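Local coordinates for protein putative alpha-galactosidase (PDB 4NZJ) that probably hydrolyses terminal, non-reducing alpha-D-galactose residues from alpha-D-galactosides, as a member of glycoside hydrolase family 27, at residues A125-N129 and G130-L134; R234-K237 and M238-L242; E337-T340 and Q341-K345. All coordinates share one frame; numbering follows the deposited sequence.

All three contacts are local ones of the catalytic (beta/alpha)8 barrel, each on a different helix. Contact 1 takes in the last turn of helix 116-128 and the turn that follows, contact 2 lies inside helix 228-243, and contact 3 at the start of helix 341-353. Contact 2, the most buried of the three, is held by regular helical bonds, with an arginine lying over its outer surface. The other two, partly buried, add side-chain to backbone bonds: an Asx turn and bridging waters in contact 1, an N-terminal capping box in contact 3. Contacts 1 and 2 fall on opposite sides of the chain's centre, their own centres 33 Å apart; none touches another.

Contact 1. Residues A125-N129 and G130-L134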
loop_
_atom_site.group_PDB
_atom_site.type_symbol
_atom_site.label_atom_id
_atom_site.label_comp_id
_atom_site.label_asym_id
_atom_site.label_seq_id
_atom_site.Cartn_x
_atom_site.Cartn_y
_atom_site.Cartn_z
ATOM N N ALA A 125 -10.851 -12.639 -6.998
ATOM C CA ALA A 125 -11.795 -11.626 -6.528
ATOM C C ALA A 125 -11.258 -10.213 -6.733
ATOM O O ALA A 125 -12.014 -9.302 -7.062
ATOM C CB ALA A 125 -12.136 -11.853 -5.064
HETATM N N MSE A 126 -9.953 -10.034 -6.547
HETATM C CA MSE A 126 -9.327 -8.720 -6.733
HETATM C C MSE A 126 -9.359 -8.298 -8.186
HETATM O O MSE A 126 -9.411 -7.101 -8.494
HETATM C CB MSE A 126 -7.906 -8.737 -6.178
HETATM C CG MSE A 126 -7.969 -8.710 -4.656
HETATM SE SE MSE A 126 -6.224 -9.065 -3.819
HETATM C CE MSE A 126 -5.313 -7.383 -4.264
ATOM N N ILE A 127 -9.350 -9.265 -9.097
ATOM C CA ILE A 127 -9.527 -8.964 -10.517
ATOM C C ILE A 127 -10.945 -8.477 -10.795
ATOM O O ILE A 127 -11.144 -7.462 -11.468
ATOM C CB ILE A 127 -9.207 -10.187 -11.400
ATOM C CG1 ILE A 127 -7.718 -10.533 -11.290
ATOM C CG2 ILE A 127 -9.591 -9.930 -12.857
ATOM C CD1 ILE A 127 -7.343 -11.827 -11.965
ATOM N N THR A 128 -11.932 -9.198 -10.276
ATOM C CA THR A 128 -13.325 -8.928 -10.619
ATOM C C THR A 128 -13.991 -7.846 -9.766
ATOM O O THR A 128 -15.025 -7.311 -10.173
ATOM C CB THR A 128 -14.171 -10.216 -10.572
ATOM O OG1 THR A 128 -14.121 -10.782 -9.261
ATOM C CG2 THR A 128 -13.634 -11.226 -11.564
ATOM N N ASN A 129 -13.423 -7.506 -8.609
ATOM C CA ASN A 129 -14.049 -6.487 -7.755
ATOM C C ASN A 129 -13.559 -5.062 -8.008
ATOM O O ASN A 129 -14.080 -4.126 -7.416
ATOM C CB ASN A 129 -13.972 -6.846 -6.258
ATOM C CG ASN A 129 -12.575 -6.737 -5.669
ATOM O OD1 ASN A 129 -11.650 -6.187 -6.267
ATOM N ND2 ASN A 129 -12.422 -7.273 -4.463
ATOM N N GLY A 130 -12.569 -4.910 -8.885
ATOM C CA GLY A 130 -12.035 -3.599 -9.224
ATOM C C GLY A 130 -10.700 -3.265 -8.592
ATOM O O GLY A 130 -10.036 -2.320 -9.034
HETATM N N MSE A 131 -10.283 -4.016 -7.573
HETATM C CA MSE A 131 -9.075 -3.650 -6.823
HETATM C C MSE A 131 -7.836 -3.667 -7.692
HETATM O O MSE A 131 -7.010 -2.754 -7.621
HETATM C CB MSE A 131 -8.899 -4.519 -5.572
HETATM C CG MSE A 131 -9.928 -4.120 -4.524
HETATM SE SE MSE A 131 -9.793 -5.248 -2.917
HETATM C CE MSE A 131 -8.045 -4.646 -2.264
ATOM N N ARG A 132 -7.679 -4.687 -8.522
ATOM C CA ARG A 132 -6.509 -4.734 -9.403
ATOM C C ARG A 132 -6.452 -3.506 -10.316
ATOM O O ARG A 132 -5.380 -2.945 -10.550
ATOM C CB ARG A 132 -6.471 -6.019 -10.224
ATOM C CG ARG A 132 -5.164 -6.188 -10.989
ATOM C CD ARG A 132 -5.118 -7.444 -11.847
ATOM N NE ARG A 132 -6.086 -7.402 -12.937
ATOM C CZ ARG A 132 -6.084 -8.227 -13.983
ATOM N NH1 ARG A 132 -5.160 -9.175 -14.101
ATOM N NH2 ARG A 132 -7.011 -8.101 -14.922
ATOM N N ASP A 133 -7.606 -3.050 -10.793
ATOM C CA ASP A 133 -7.636 -1.894 -11.694
ATOM C C ASP A 133 -7.464 -0.543 -11.016
ATOM O O ASP A 133 -7.321 0.470 -11.699
ATOM C CB ASP A 133 -8.883 -1.938 -12.564
ATOM C CG ASP A 133 -8.769 -2.995 -13.613
ATOM O OD1 ASP A 133 -7.868 -2.854 -14.460
ATOM O OD2 ASP A 133 -9.525 -3.987 -13.563
ATOM N N LEU A 134 -7.455 -0.534 -9.684
ATOM C CA LEU A 134 -7.128 0.675 -8.933
ATOM C C LEU A 134 -5.720 0.636 -8.340
ATOM O O LEU A 134 -5.340 1.548 -7.607
ATOM C CB LEU A 134 -8.181 0.954 -7.844
ATOM C CG LEU A 134 -9.348 1.858 -8.259
ATOM C CD1 LEU A 134 -8.884 3.262 -8.628
ATOM C CD2 LEU A 134 -10.131 1.235 -9.399
HETATM O O HOH W 1 -9.908 -5.111 -10.935
HETATM O O HOH W 2 -8.954 -6.616 -13.540
#
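R132 folds back along I127 where the chain leaves helix 116-128 of the (beta/alpha)8 barrel and turns, through G130 with its positive phi, toward strand 138-140. The turn is tied by R132 N, which donates to M126 O over 3.0 Å at 169°, approaching from above the carbonyl plane. From there the arginine side chain climbs beside the isoleucine, both pointing the same way. Its CB lies 3.6 Å from M126 O. CG is anti to the backbone N (chi1 -171°), and the chain stays extended until a bend at chi3, which lays the guanidinium alongside I127, one face against CG1 and offset toward the rim. NE comes to 3.9 Å from this same I127 CG1. At the tip the two nitrogens divide the branches: NH1 is 4.0 Å from I127 CD1, NH2 3.8 Å from I127 CG2. NH1 is hydrogen-bonded to R177 O, and Y32 adds a cation-pi contact. NH2 donates to water 2 at 2.8 Å, and that water also reaches I127 O and D133 OD2, bridging the helix end to the residue after R132. D133 OD1 in turn pairs with R39 and bonds Y32 OH, which joins this barrel turn to the N-terminal Ig-like domain. On the other flank N129 and M131 form an Asx turn. A chi1 of 71° swings the N129 amide back over its own main chain and brings OD1 to M131 N, from which it accepts at 2.9 Å. The M131 side chain then passes across the amide, its selenium 3.7 Å from N129 ND2.

Contact 2. Residues R234-K237 and M238-L242; sequences RYAK and MGRAL
R240 lies flat over the turn before it in helix 228-243, the helix of the beta-alpha-beta unit that joins barrel strands 216-220 and 250-254. One face of its guanidinium covers A236 O and K237 CA, each 3.6 Å below the plane and toward the rim. The side chain gets there by starting beside its own backbone N and then bending at chi3 (-65°), which turns the tip back toward the N-terminal end of the helix. NH1 ends 3.6 Å from A236 CB, while NH2 approaches K237 CD at 3.8 Å. A236 O, beneath the guanidinium, already accepts the regular helical bond from R240 N at 3.0 Å.

K237 crosses the arginine at about a right angle. Its chain sets out opposite the backbone N (chi1 177°), the bend at chi2 (75°) brings CD beside R240 NH2, and beyond CD it leads off to its ammonium, leaving the aliphatic part to meet R240. The ammonium goes to E202 in a salt bridge, at the start of helix 202-212, which probably eases the like charge of its neighbour.

M238 leaves the helix on another side. It packs against L217 and Y219 of one strand, Y251 of the next, and E202. M238 N, G239 N and A241 N donate in the same i to i-4 pattern to R234 O, Y235 O and K237 O. Between the two charged tips, K237 NZ and R240 NH2 remain 6.2 Å apart.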
loop_
_atom_site.group_PDB
_atom_site.type_symbol
_atom_site.label_atom_id
_atom_site.label_comp_id
_atom_site.label_asym_id
_atom_site.label_seq_id
_atom_site.Cartn_x
_atom_site.Cartn_y
_atom_site.Cartn_z
ATOM N N ARG A 234 20.200 -7.658 12.588
ATOM C CA ARG A 234 19.388 -8.765 12.067
ATOM C C ARG A 234 18.607 -8.339 10.824
ATOM O O ARG A 234 18.500 -9.094 9.852
ATOM C CB ARG A 234 18.443 -9.309 13.142
ATOM C CG ARG A 234 19.171 -9.984 14.292
ATOM C CD ARG A 234 18.232 -10.803 15.164
ATOM N NE ARG A 234 18.958 -11.381 16.289
ATOM C CZ ARG A 234 18.524 -12.378 17.059
ATOM N NH1 ARG A 234 17.346 -12.951 16.853
ATOM N NH2 ARG A 234 19.293 -12.813 18.047
ATOM N N TYR A 235 18.081 -7.120 10.841
ATOM C CA TYR A 235 17.392 -6.586 9.670
ATOM C C TYR A 235 18.372 -6.319 8.535
ATOM O O TYR A 235 18.074 -6.611 7.384
ATOM C CB TYR A 235 16.564 -5.346 10.022
ATOM C CG TYR A 235 15.239 -5.727 10.630
ATOM C CD1 TYR A 235 14.230 -6.274 9.844
ATOM C CD2 TYR A 235 15.007 -5.596 11.996
ATOM C CE1 TYR A 235 13.024 -6.660 10.393
ATOM C CE2 TYR A 235 13.799 -5.976 12.555
ATOM C CZ TYR A 235 12.814 -6.510 11.750
ATOM O OH TYR A 235 11.615 -6.894 12.301
ATOM N N ALA A 236 19.554 -5.802 8.857
ATOM C CA ALA A 236 20.571 -5.572 7.824
ATOM C C ALA A 236 20.995 -6.878 7.148
ATOM O O ALA A 236 21.170 -6.920 5.934
ATOM C CB ALA A 236 21.776 -4.858 8.405
ATOM N N LYS A 237 21.163 -7.931 7.943
ATOM C CA LYS A 237 21.568 -9.248 7.441
ATOM C C LYS A 237 20.565 -9.795 6.425
ATOM O O LYS A 237 20.950 -10.249 5.344
ATOM C CB LYS A 237 21.715 -10.229 8.609
ATOM C CG LYS A 237 22.061 -11.661 8.221
ATOM C CD LYS A 237 23.509 -11.812 7.808
ATOM C CE LYS A 237 23.805 -13.246 7.385
ATOM N NZ LYS A 237 23.522 -14.232 8.466
HETATM N N MSE A 238 19.278 -9.751 6.766
HETATM C CA MSE A 238 18.251 -10.238 5.839
HETATM C C MSE A 238 18.173 -9.334 4.628
HETATM O O MSE A 238 17.947 -9.809 3.519
HETATM C CB MSE A 238 16.889 -10.391 6.522
HETATM C CG MSE A 238 15.759 -10.787 5.565
HETATM SE SE MSE A 238 16.126 -12.466 4.581
HETATM C CE MSE A 238 15.348 -13.702 5.900
ATOM N N GLY A 239 18.369 -8.031 4.814
ATOM C CA GLY A 239 18.386 -7.102 3.681
ATOM C C GLY A 239 19.451 -7.478 2.660
ATOM O O GLY A 239 19.188 -7.523 1.456
ATOM N N ARG A 240 20.655 -7.762 3.145
ATOM C CA ARG A 240 21.749 -8.194 2.278
ATOM C C ARG A 240 21.398 -9.498 1.569
ATOM O O ARG A 240 21.662 -9.658 0.377
ATOM C CB ARG A 240 23.047 -8.347 3.079
ATOM C CG ARG A 240 23.636 -7.016 3.514
ATOM C CD ARG A 240 25.053 -7.161 4.032
ATOM N NE ARG A 240 25.145 -7.960 5.257
ATOM C CZ ARG A 240 24.955 -7.504 6.496
ATOM N NH1 ARG A 240 24.628 -6.237 6.718
ATOM N NH2 ARG A 240 25.091 -8.330 7.528
ATOM N N ALA A 241 20.790 -10.423 2.303
ATOM C CA ALA A 241 20.400 -11.708 1.738
ATOM C C ALA A 241 19.393 -11.532 0.595
ATOM O O ALA A 241 19.502 -12.194 -0.433
ATOM C CB ALA A 241 19.842 -12.617 2.825
ATOM N N LEU A 242 18.424 -10.636 0.776
ATOM C CA LEU A 242 17.430 -10.365 -0.273
ATOM C C LEU A 242 18.060 -9.754 -1.520
ATOM O O LEU A 242 17.708 -10.118 -2.640
ATOM C CB LEU A 242 16.331 -9.438 0.238
ATOM C CG LEU A 242 15.426 -9.995 1.330
ATOM C CD1 LEU A 242 14.486 -8.894 1.795
ATOM C CD2 LEU A 242 14.660 -11.216 0.842
#

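Contact 3. Residues E337-T340 and Q341-K345; sequences EGCT and QEQYK
Q343 OE1 is gripped by two donors, T340 N at 2.9 Å and water 3 at 2.7 Å. The first bond is half of a capping box that starts helix 341-353 of the barrel; its N-H points almost straight at the oxygen (170°), though from a position tilted off the amide plane. The other half runs back from Q343 N to T340 OG1, 3.1 Å. T340 OG1 stands between its own backbone N and carbonyl carbon (chi1 72°), facing the first turn, and the extended Q343 chain crosses the threonine obliquely, CG 3.3 Å from OG1. T340 O then takes the first regular helical bond, from Y344 N.

Behind the cap, the Y344 ring lies against C339. The cysteine CB sits over one ring face, 3.8 Å from the centroid, a CH-pi contact, while SG stands obliquely at 4.8 Å from that centroid. Y344 OH also bonds D326 N, farther back in the same loop as C339, and D281 OD1 in the loop after strand 272-274. That hydroxyl is itself the acceptor for C339 N, 3.2 Å away.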
loop_
_atom_site.group_PDB
_atom_site.type_symbol
_atom_site.label_atom_id
_atom_site.label_comp_id
_atom_site.label_asym_id
_atom_site.label_seq_id
_atom_site.Cartn_x
_atom_site.Cartn_y
_atom_site.Cartn_z
ATOM N N GLU A 337 -17.158 -5.249 17.373
ATOM C CA GLU A 337 -18.132 -4.214 17.042
ATOM C C GLU A 337 -17.760 -3.501 15.741
ATOM O O GLU A 337 -18.597 -3.353 14.850
ATOM C CB GLU A 337 -18.244 -3.198 18.182
ATOM N N GLY A 338 -16.506 -3.062 15.642
ATOM C CA GLY A 338 -16.000 -2.410 14.431
ATOM C C GLY A 338 -16.205 -0.908 14.433
ATOM O O GLY A 338 -16.469 -0.310 15.476
ATOM N N CYS A 339 -16.070 -0.299 13.257
ATOM C CA CYS A 339 -16.230 1.145 13.095
ATOM C C CYS A 339 -17.413 1.469 12.185
ATOM O O CYS A 339 -17.969 0.588 11.527
ATOM C CB CYS A 339 -14.957 1.750 12.509
ATOM S SG CYS A 339 -13.459 1.388 13.468
ATOM N N THR A 340 -17.792 2.741 12.146
ATOM C CA THR A 340 -18.852 3.189 11.248
ATOM C C THR A 340 -18.302 3.378 9.834
ATOM O O THR A 340 -17.088 3.436 9.631
ATOM C CB THR A 340 -19.477 4.518 11.714
ATOM O OG1 THR A 340 -18.559 5.596 11.486
ATOM C CG2 THR A 340 -19.853 4.457 13.193
ATOM N N GLN A 341 -19.206 3.484 8.862
ATOM C CA GLN A 341 -18.821 3.697 7.465
ATOM C C GLN A 341 -17.983 4.968 7.330
ATOM O O GLN A 341 -16.954 4.971 6.657
ATOM C CB GLN A 341 -20.069 3.778 6.571
ATOM C CG GLN A 341 -19.827 4.172 5.114
ATOM C CD GLN A 341 -19.249 3.051 4.263
ATOM O OE1 GLN A 341 -19.258 1.880 4.649
ATOM N NE2 GLN A 341 -18.756 3.410 3.080
ATOM N N GLU A 342 -18.429 6.044 7.966
ATOM C CA GLU A 342 -17.692 7.303 7.896
ATOM C C GLU A 342 -16.310 7.175 8.528
ATOM O O GLU A 342 -15.334 7.716 8.006
ATOM C CB GLU A 342 -18.466 8.437 8.569
ATOM C CG GLU A 342 -17.955 9.818 8.178
ATOM C CD GLU A 342 -18.330 10.179 6.746
ATOM O OE1 GLU A 342 -19.472 10.638 6.537
ATOM O OE2 GLU A 342 -17.491 10.007 5.832
ATOM N N GLN A 343 -16.222 6.438 9.633
ATOM C CA GLN A 343 -14.929 6.208 10.279
ATOM C C GLN A 343 -13.984 5.438 9.361
ATOM O O GLN A 343 -12.825 5.795 9.212
ATOM C CB GLN A 343 -15.117 5.479 11.603
ATOM C CG GLN A 343 -15.607 6.396 12.702
ATOM C CD GLN A 343 -16.013 5.666 13.956
ATOM O OE1 GLN A 343 -16.252 4.460 13.942
ATOM N NE2 GLN A 343 -16.129 6.408 15.052
ATOM N N TYR A 344 -14.492 4.387 8.726
ATOM C CA TYR A 344 -13.703 3.657 7.740
ATOM C C TYR A 344 -13.245 4.537 6.567
ATOM O O TYR A 344 -12.119 4.423 6.110
ATOM C CB TYR A 344 -14.475 2.453 7.202
ATOM C CG TYR A 344 -14.595 1.292 8.165
ATOM C CD1 TYR A 344 -13.509 0.865 8.932
ATOM C CD2 TYR A 344 -15.790 0.592 8.277
ATOM C CE1 TYR A 344 -13.624 -0.216 9.793
ATOM C CE2 TYR A 344 -15.913 -0.487 9.136
ATOM C CZ TYR A 344 -14.828 -0.889 9.890
ATOM O OH TYR A 344 -14.964 -1.959 10.744
ATOM N N LYS A 345 -14.123 5.409 6.088
ATOM C CA LYS A 345 -13.773 6.329 5.006
ATOM C C LYS A 345 -12.644 7.279 5.427
ATOM O O LYS A 345 -11.711 7.524 4.664
ATOM C CB LYS A 345 -15.012 7.113 4.555
ATOM C CG LYS A 345 -14.765 8.207 3.524
ATOM C CD LYS A 345 -14.310 7.669 2.181
ATOM C CE LYS A 345 -14.008 8.795 1.196
ATOM N NZ LYS A 345 -15.187 9.657 0.923
HETATM O O HOH W 3 -16.860 3.078 16.219
#